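Local coordinates for protein macrolide 2'-phosphotransferase MphH (Brachybacterium faecium, PDB 5UXD) that binds azithromycin and probably transfers phosphate to the 2'-hydroxyl of macrolide antibiotics, which would confer resistance, at residues Met230-Gln233 with Val234-Ser238; Ala260-Cys263 with Thr264-Ser268; Ala239-Glu242 with Val243-Ala247; Ser118-Tyr121 with Ala122-Leu125. One frame throughout, in Å; residues are numbered along the deposited sequence.

Contact 1. Residues Met230-Gln233 with Val234-Ser238; sequences MFHQ and VSAPS. With ZIT (azithromycin), chain C; SO4 (sulfate ion), chain D.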
# COMPACT_ATOMS: atom_id res chain seq x y z
N MET A 230 -2.92 2.75 10.86
CA MET A 230 -3.22 4.23 10.79
C MET A 230 -4.36 4.79 9.88
O MET A 230 -5.21 5.69 10.20
CB MET A 230 -1.94 4.98 10.44
CG MET A 230 -1.46 4.72 9.04
SD MET A 230 0.02 5.66 8.70
CE MET A 230 -0.49 7.27 9.24
N PHE A 231 -4.54 4.12 8.74
CA PHE A 231 -5.60 4.61 7.87
C PHE A 231 -6.98 4.32 8.46
O PHE A 231 -7.89 5.14 8.36
CB PHE A 231 -5.45 4.02 6.45
CG PHE A 231 -4.12 4.36 5.80
CD1 PHE A 231 -3.85 5.65 5.37
CD2 PHE A 231 -3.11 3.41 5.68
CE1 PHE A 231 -2.62 5.98 4.81
CE2 PHE A 231 -1.88 3.73 5.11
CZ PHE A 231 -1.64 5.01 4.68
N HIS A 232 -7.13 3.16 9.12
CA HIS A 232 -8.35 2.89 9.87
C HIS A 232 -8.51 3.86 11.04
O HIS A 232 -9.61 4.36 11.29
CB HIS A 232 -8.34 1.44 10.36
CG HIS A 232 -9.68 0.93 10.80
ND1 HIS A 232 -9.98 0.70 12.13
CD2 HIS A 232 -10.80 0.63 10.11
CE1 HIS A 232 -11.22 0.27 12.23
NE2 HIS A 232 -11.75 0.22 11.02
N GLN A 233 -7.42 4.15 11.75
CA GLN A 233 -7.52 5.02 12.91
C GLN A 233 -8.00 6.41 12.54
O GLN A 233 -8.80 7.01 13.28
CB GLN A 233 -6.17 5.10 13.64
CG GLN A 233 -6.29 5.66 15.07
CD GLN A 233 -6.26 7.20 15.10
OE1 GLN A 233 -5.58 7.82 14.28
NE2 GLN A 233 -6.97 7.80 16.04
N VAL A 234 -7.54 6.94 11.40
CA VAL A 234 -7.93 8.31 11.07
C VAL A 234 -9.33 8.39 10.47
O VAL A 234 -9.94 9.47 10.49
CB VAL A 234 -6.88 8.96 10.15
CG1 VAL A 234 -5.53 9.11 10.87
CG2 VAL A 234 -6.72 8.16 8.88
N SER A 235 -9.90 7.28 9.98
CA SER A 235 -11.19 7.33 9.28
C SER A 235 -12.36 6.75 10.06
O SER A 235 -13.50 7.13 9.80
CB SER A 235 -11.10 6.62 7.92
OG SER A 235 -10.94 5.21 8.05
N ALA A 236 -12.11 5.87 10.99
CA ALA A 236 -13.15 5.17 11.71
C ALA A 236 -13.45 5.85 13.05
O ALA A 236 -12.56 6.46 13.64
CB ALA A 236 -12.72 3.72 11.97
N PRO A 237 -14.69 5.77 13.54
CA PRO A 237 -14.96 6.22 14.91
C PRO A 237 -14.03 5.52 15.89
O PRO A 237 -13.61 4.38 15.67
CB PRO A 237 -16.42 5.82 15.14
CG PRO A 237 -16.99 5.63 13.76
CD PRO A 237 -15.86 5.12 12.93
N SER A 238 -13.73 6.22 16.99
CA SER A 238 -12.74 5.68 17.92
C SER A 238 -13.17 4.33 18.50
O SER A 238 -12.32 3.47 18.74
CB SER A 238 -12.49 6.69 19.05
OG SER A 238 -13.66 6.90 19.81
C1 ZIT C . -3.74 8.81 0.99
C2 ZIT C . -2.41 8.12 0.52
C3 ZIT C . -1.56 9.23 -0.05
C4 ZIT C . -1.82 9.19 -1.58
C5 ZIT C . -0.99 10.24 -2.34
C6 ZIT C . -1.92 11.31 -2.83
C7 ZIT C . -2.62 10.89 -4.14
C8 ZIT C . -3.57 12.03 -4.62
C9 ZIT C . -5.06 11.65 -4.39
N10 ZIT C . -5.47 11.92 -2.91
C11 ZIT C . -6.50 11.04 -2.41
C12 ZIT C . -6.21 10.70 -0.93
C13 ZIT C . -6.98 9.51 -0.35
C14 ZIT C . -6.22 8.99 0.87
C15 ZIT C . -7.11 8.05 1.66
C16 ZIT C . -6.28 7.33 2.78
C17 ZIT C . -1.82 7.32 1.64
C18 ZIT C . -1.56 7.79 -2.07
C19 ZIT C . -1.12 12.61 -3.04
C20 ZIT C . -3.33 12.31 -6.02
C21 ZIT C . -5.80 13.35 -2.75
C22 ZIT C . -7.88 11.65 -2.56
C23 ZIT C . -7.13 8.36 -1.35
O1 ZIT C . -3.69 9.77 1.73
O6 ZIT C . -2.93 11.57 -1.86
O12 ZIT C . -6.45 11.82 -0.11
O13 ZIT C . -8.28 9.96 0.07
O14 ZIT C . -5.05 8.26 0.47
C1A ZIT C . 1.08 9.53 -3.32
C2A ZIT C . 1.67 8.68 -4.43
C3A ZIT C . 3.11 8.45 -4.16
C4A ZIT C . 3.82 9.73 -4.00
C5A ZIT C . 3.12 10.73 -3.06
C6A ZIT C . 3.70 12.08 -3.16
C7A ZIT C . 3.69 8.37 -6.51
C8A ZIT C . 5.08 7.22 -4.96
O1A ZIT C . -0.31 9.65 -3.44
O2A ZIT C . 0.99 7.43 -4.53
N3A ZIT C . 3.70 7.64 -5.27
O5A ZIT C . 1.69 10.87 -3.34
C1B ZIT C . 0.20 9.89 1.45
C2B ZIT C . 1.33 9.20 2.18
C3B ZIT C . 2.65 9.39 1.54
C4B ZIT C . 2.91 10.83 1.30
C5B ZIT C . 1.82 11.44 0.47
C6B ZIT C . 2.17 12.88 0.25
C7B ZIT C . 3.76 8.77 2.48
C8B ZIT C . 3.03 7.40 0.21
O1B ZIT C . -0.15 9.14 0.29
O3B ZIT C . 2.66 8.76 0.24
O4B ZIT C . 4.12 10.97 0.52
O5B ZIT C . 0.49 11.31 1.09
S SO4 D . -15.31 9.52 17.91
O1 SO4 D . -16.45 9.21 17.05
O2 SO4 D . -15.43 8.72 19.12
O3 SO4 D . -14.09 9.13 17.19
O4 SO4 D . -15.29 10.95 18.22
O HOH W 1 -10.41 6.20 15.35
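H232 meets A236 one helical turn further on, at the end of the short helix 230-235. From its CB, which packs on L125 of helix 119-133, the histidine side chain leaves with CG anti to the backbone N (chi1 -164°). This torsion lays one ring face under the methyl of A236, whose CB stands 3.8 Å from the ring centroid in a CH-pi contact. CE1 and NE2 are the ring atoms closest to that methyl. The flat ring offers this face to the small A236 while its rim meets helices 119-133 and 238-250: CD2 lies near Y121, ND1 meets F241, and CE1 reaches A122 and A244. The backbone closes the turn beneath them: H232 O accepts from A236 N at 2.9 Å and, from above the carbonyl plane, from S235 N at 3.2 Å. A water then donates to Q233 O at 2.7 Å and to A236 O, bridging two carbonyls where the chain leaves helical geometry. Towards the other end, F231 brings CE1 to within 3.5 Å of C17 of azithromycin, an apolar contact suited to a phenyl ring. The arrangement is a helix C-terminus whose opposite end lines the macrolide pocket of this aminoglycoside-phosphotransferase-like kinase fold.

Contact 2. Residues Ala260-Cys263 with Thr264-Ser268; sequences ARHC and TEMFS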
# COMPACT_ATOMS: atom_id res chain seq x y z
N ALA A 260 -2.90 4.88 19.03
CA ALA A 260 -3.88 5.66 18.28
C ALA A 260 -3.39 7.10 18.13
O ALA A 260 -3.50 7.69 17.04
CB ALA A 260 -5.26 5.60 18.94
N ARG A 261 -2.80 7.65 19.19
CA ARG A 261 -2.22 8.99 19.13
C ARG A 261 -1.17 9.06 18.03
O ARG A 261 -1.21 9.96 17.17
CB ARG A 261 -1.62 9.34 20.50
CG ARG A 261 -0.76 10.61 20.56
CD ARG A 261 0.05 10.66 21.87
NE ARG A 261 -0.80 10.46 23.04
CZ ARG A 261 -0.40 9.90 24.18
NH1 ARG A 261 0.85 9.46 24.32
NH2 ARG A 261 -1.26 9.77 25.18
N HIS A 262 -0.22 8.12 18.05
CA HIS A 262 0.82 7.99 17.04
C HIS A 262 0.25 7.97 15.61
O HIS A 262 0.76 8.65 14.72
CB HIS A 262 1.60 6.69 17.33
CG HIS A 262 2.76 6.43 16.42
ND1 HIS A 262 3.78 7.34 16.22
CD2 HIS A 262 3.10 5.34 15.69
CE1 HIS A 262 4.68 6.83 15.39
NE2 HIS A 262 4.28 5.61 15.06
N CYS A 263 -0.82 7.20 15.40
CA CYS A 263 -1.41 7.07 14.05
C CYS A 263 -1.84 8.43 13.50
O CYS A 263 -1.57 8.76 12.35
CB CYS A 263 -2.60 6.11 14.07
SG CYS A 263 -2.22 4.38 14.23
N THR A 264 -2.56 9.22 14.32
CA THR A 264 -3.05 10.51 13.84
C THR A 264 -1.90 11.50 13.63
O THR A 264 -1.92 12.27 12.66
CB THR A 264 -4.08 11.07 14.83
OG1 THR A 264 -5.34 10.44 14.58
CG2 THR A 264 -4.25 12.60 14.68
N GLU A 265 -0.90 11.50 14.52
CA GLU A 265 0.25 12.37 14.30
C GLU A 265 0.99 11.98 13.03
O GLU A 265 1.40 12.85 12.25
CB GLU A 265 1.21 12.31 15.50
CG GLU A 265 0.61 12.91 16.76
CD GLU A 265 -0.11 14.21 16.49
OE1 GLU A 265 0.58 15.24 16.29
OE2 GLU A 265 -1.35 14.19 16.46
N MET A 266 1.16 10.69 12.83
CA MET A 266 1.87 10.20 11.66
C MET A 266 1.16 10.57 10.37
O MET A 266 1.79 10.95 9.39
CB MET A 266 2.08 8.69 11.75
CG MET A 266 2.98 8.14 10.66
SD MET A 266 3.76 6.58 11.13
CE MET A 266 2.36 5.67 11.76
N PHE A 267 -0.16 10.46 10.37
CA PHE A 267 -0.95 10.83 9.19
C PHE A 267 -0.80 12.31 8.89
O PHE A 267 -0.75 12.72 7.72
CB PHE A 267 -2.42 10.46 9.43
CG PHE A 267 -3.28 10.55 8.21
CD1 PHE A 267 -3.39 9.48 7.35
CD2 PHE A 267 -4.01 11.69 7.96
CE1 PHE A 267 -4.20 9.55 6.22
CE2 PHE A 267 -4.84 11.77 6.83
CZ PHE A 267 -4.92 10.70 5.97
N SER A 268 -0.69 13.13 9.94
CA SER A 268 -0.52 14.56 9.76
C SER A 268 0.83 14.92 9.16
O SER A 268 1.00 16.04 8.66
CB SER A 268 -0.71 15.29 11.10
OG SER A 268 0.52 15.36 11.82
O HOH W 2 -2.86 12.33 17.74
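H262 and M266 lie one turn apart on helix 259-268, with the methionine CE 3.8 Å from the imidazole NE2. M266 SD approaches the same ring obliquely, 4.6 Å from its centroid, giving a sulfur-aromatic contact; a flexible thioether can bend at chi3 (48°) to bring its methyl back to the ring. Neither ring nitrogen relies on M266: NE2 pairs with D224 and ND1 with W181, so both polar positions of this buried histidine are satisfied. Along the backbone, M266 N donates to H262 O at 2.8 Å and F267 N to C263 O at 3.0 Å. R261 O has two donors, E265 N at 3.1 Å and a water at 2.9 Å. That water also donates to E265 OE2 at 2.7 Å, while E265 OE1 forms a salt bridge with R177, so each carboxylate oxygen has a partner. T264 suits a helix-helix boundary because its hydroxyl bonds to Q233. Further along, S268 OG donates back to E265 O at 2.7 Å and also pairs with W178. This is a regular alpha-helical turn packed between helices 172-183 and 230-235, in the helical part of the kinase-like fold.

Contact 3. Residues Ala239-Glu242 with Val243-Ala247; sequences AIFE and VALQA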
# COMPACT_ATOMS: atom_id res chain seq x y z
N ALA A 239 -14.46 4.12 18.75
CA ALA A 239 -14.87 2.82 19.26
C ALA A 239 -14.73 1.72 18.21
O ALA A 239 -14.61 0.55 18.57
CB ALA A 239 -16.31 2.85 19.77
N ILE A 240 -14.75 2.09 16.93
CA ILE A 240 -14.57 1.12 15.86
C ILE A 240 -13.09 0.80 15.68
O ILE A 240 -12.72 -0.35 15.46
CB ILE A 240 -15.21 1.65 14.57
CG1 ILE A 240 -16.71 1.88 14.76
CG2 ILE A 240 -14.96 0.68 13.41
CD1 ILE A 240 -17.49 0.61 15.06
N PHE A 241 -12.22 1.81 15.81
CA PHE A 241 -10.79 1.50 15.85
C PHE A 241 -10.47 0.56 17.01
O PHE A 241 -9.62 -0.33 16.88
CB PHE A 241 -9.95 2.78 15.95
CG PHE A 241 -8.45 2.53 15.87
CD1 PHE A 241 -7.89 2.01 14.72
CD2 PHE A 241 -7.61 2.79 16.96
CE1 PHE A 241 -6.53 1.77 14.62
CE2 PHE A 241 -6.21 2.55 16.88
CZ PHE A 241 -5.69 2.03 15.71
N GLU A 242 -11.16 0.73 18.15
CA GLU A 242 -10.90 -0.16 19.28
C GLU A 242 -11.30 -1.61 18.97
O GLU A 242 -10.65 -2.55 19.42
CB GLU A 242 -11.60 0.36 20.54
CG GLU A 242 -11.50 -0.56 21.76
CD GLU A 242 -10.07 -1.01 22.06
OE1 GLU A 242 -9.87 -2.22 22.32
OE2 GLU A 242 -9.16 -0.16 22.03
N VAL A 243 -12.39 -1.80 18.20
CA VAL A 243 -12.76 -3.15 17.75
C VAL A 243 -11.64 -3.75 16.89
O VAL A 243 -11.31 -4.94 17.01
CB VAL A 243 -14.09 -3.11 16.97
CG1 VAL A 243 -14.30 -4.39 16.16
CG2 VAL A 243 -15.28 -2.88 17.91
N ALA A 244 -11.03 -2.93 16.03
CA ALA A 244 -9.89 -3.38 15.22
C ALA A 244 -8.70 -3.75 16.10
O ALA A 244 -8.03 -4.76 15.85
CB ALA A 244 -9.49 -2.29 14.23
N LEU A 245 -8.40 -2.92 17.11
CA LEU A 245 -7.32 -3.22 18.03
C LEU A 245 -7.55 -4.52 18.80
O LEU A 245 -6.60 -5.25 19.10
CB LEU A 245 -7.15 -2.06 19.01
CG LEU A 245 -6.50 -0.80 18.47
CD1 LEU A 245 -6.52 0.28 19.57
CD2 LEU A 245 -5.06 -1.11 18.05
N GLN A 246 -8.80 -4.79 19.19
CA GLN A 246 -9.10 -6.02 19.92
C GLN A 246 -8.85 -7.24 19.04
O GLN A 246 -8.23 -8.22 19.47
CB GLN A 246 -10.54 -5.99 20.42
CG GLN A 246 -11.06 -7.33 20.91
CD GLN A 246 -10.57 -7.64 22.31
OE1 GLN A 246 -10.21 -6.73 23.06
NE2 GLN A 246 -10.55 -8.92 22.68
N ALA A 247 -9.33 -7.20 17.79
CA ALA A 247 -9.06 -8.29 16.86
C ALA A 247 -7.56 -8.42 16.58
O ALA A 247 -7.04 -9.53 16.46
CB ALA A 247 -9.86 -8.08 15.56
O HOH W 3 -8.18 -4.23 23.16
O HOH W 4 -11.96 -3.95 22.95
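F241 holds CG anti to its own N (chi1 -175°), whereas L245 sets CG beside its N and anti to the carbonyl carbon (chi1 -74°), and these two choices bring the phenyl and isobutyl groups together one turn apart. The motif is an i, i+4 aromatic-aliphatic pair on the amphipathic helix 238-250. L245 CG lies over one face of the F241 ring, 4.1 Å from its centroid in a CH-pi contact. The branched end spreads across the ring, CD1 reaching CE2 at 3.5 Å and CD2 lying near CZ. A leucine suits this place because its fork can cover a broad aromatic face. Beneath the pair, L245 N donates to F241 O at 2.9 Å, in the carbonyl plane, a bond of the same helical turn. The phenylalanine also packs on Q233 and A260. I240 and V243 carry the apolar side of the helix onto A122. On the exposed side E242 bends forward along the helix at chi2 (50°), its OE2 coming 3.6 Å from L245 CD1. A glutamate and a glutamine suit this solvent-facing side, and Q246 NE2 bonds to E250. Two waters link E242 and Q246, each donating to E242 OE1 at 2.8 Å and more distantly to Q246 OE1, at 3.2 Å from one and 3.3 Å from the other.

Contact 4. Residues Ser118-Tyr121 with Ala122-Leu125; sequences STVY and ARSL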
# COMPACT_ATOMS: atom_id res chain seq x y z
N SER A 118 -17.96 0.29 10.06
CA SER A 118 -18.39 -1.11 10.12
C SER A 118 -17.58 -1.89 11.15
O SER A 118 -16.35 -1.89 11.11
CB SER A 118 -18.22 -1.76 8.74
OG SER A 118 -18.26 -3.18 8.84
N THR A 119 -18.27 -2.58 12.06
CA THR A 119 -17.55 -3.48 12.96
C THR A 119 -17.03 -4.71 12.23
O THR A 119 -16.01 -5.28 12.64
CB THR A 119 -18.45 -3.93 14.11
OG1 THR A 119 -19.70 -4.38 13.57
CG2 THR A 119 -18.70 -2.79 15.08
N VAL A 120 -17.71 -5.15 11.17
CA VAL A 120 -17.25 -6.32 10.42
C VAL A 120 -15.90 -6.03 9.78
O VAL A 120 -14.96 -6.83 9.89
CB VAL A 120 -18.30 -6.75 9.38
CG1 VAL A 120 -17.72 -7.79 8.45
CG2 VAL A 120 -19.53 -7.31 10.09
N TYR A 121 -15.77 -4.88 9.10
CA TYR A 121 -14.50 -4.51 8.49
C TYR A 121 -13.41 -4.31 9.54
O TYR A 121 -12.25 -4.71 9.33
CB TYR A 121 -14.65 -3.24 7.65
CG TYR A 121 -13.40 -2.90 6.86
CD1 TYR A 121 -13.17 -3.46 5.61
CD2 TYR A 121 -12.44 -2.02 7.38
CE1 TYR A 121 -12.03 -3.16 4.89
CE2 TYR A 121 -11.29 -1.71 6.67
CZ TYR A 121 -11.10 -2.29 5.41
OH TYR A 121 -9.98 -2.00 4.68
N ALA A 122 -13.76 -3.66 10.65
CA ALA A 122 -12.79 -3.45 11.73
C ALA A 122 -12.22 -4.77 12.22
O ALA A 122 -11.00 -4.92 12.36
CB ALA A 122 -13.45 -2.68 12.88
N ARG A 123 -13.09 -5.77 12.47
CA ARG A 123 -12.56 -7.05 12.93
C ARG A 123 -11.78 -7.78 11.84
O ARG A 123 -10.76 -8.42 12.13
CB ARG A 123 -13.68 -7.96 13.46
CG ARG A 123 -14.33 -7.42 14.71
CD ARG A 123 -15.42 -8.34 15.23
NE ARG A 123 -16.73 -7.86 14.82
CZ ARG A 123 -17.51 -8.48 13.93
NH1 ARG A 123 -17.11 -9.62 13.37
NH2 ARG A 123 -18.69 -7.97 13.63
N SER A 124 -12.23 -7.69 10.59
CA SER A 124 -11.49 -8.32 9.50
C SER A 124 -10.11 -7.70 9.35
O SER A 124 -9.11 -8.41 9.22
CB SER A 124 -12.30 -8.20 8.20
OG SER A 124 -11.57 -8.71 7.11
N LEU A 125 -10.03 -6.37 9.39
CA LEU A 125 -8.75 -5.68 9.25
C LEU A 125 -7.79 -6.06 10.38
O LEU A 125 -6.63 -6.39 10.13
CB LEU A 125 -8.97 -4.17 9.22
CG LEU A 125 -7.65 -3.39 9.17
CD1 LEU A 125 -6.96 -3.63 7.84
CD2 LEU A 125 -7.87 -1.91 9.39
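The backbone enters helix 119-133 at S118, then runs in regular alpha geometry with R123 N donating to T119 O at 3.0 Å and L125 N to Y121 O at 2.8 Å. On the outer face of that turn the R123 side chain doubles back on T119 and V120. Its CG passes 3.4 Å from T119 O; the chain then bends at chi3 (-99°) and lays one guanidinium face over the backbone at V120. NH2 ends 3.7 Å from V120 CG2 and equally near T119 OG1, the threonine and arginine running side by side. A long, flexible arginine suits this exposed surface, where its methylenes can cover the backbone and also pack on V243. On the buried side, Y121 swings CG anti to its N (chi1 -174°), and CE2 comes within 4.2 Å of L125 CB, a loose apolar contact beside I211. A122, with only a methyl, suits a buried place where helices come close. S124 OG bonds to I211 N on the neighbouring strand. S118 OG accepts from Y121 N at 3.0 Å, in an almost straight N-H...O bond of 175°, and also pairs with E209. The arrangement is a classic serine N-cap, opening a helix that lies against strand 210-214.

From the N terminus, contact 4 comes first, at the start of helix 119-133, followed much later by contacts 1, 3 and 2. All lie in series, each closing one local turn before the next opens, so none nests in or crosses another. Contact 1 ends where contact 3 begins, and the link at 236-237 turns the chain from helix 230-235 into helix 238-250. In space contacts 1 and 3 each touch all the others, so that helices 119-133, 230-235, 238-250 and 259-268 are tied into one packed group. Contacts 2 and 4 stay apart, their nearest atoms about 10 Å distant, joined through the helices between them.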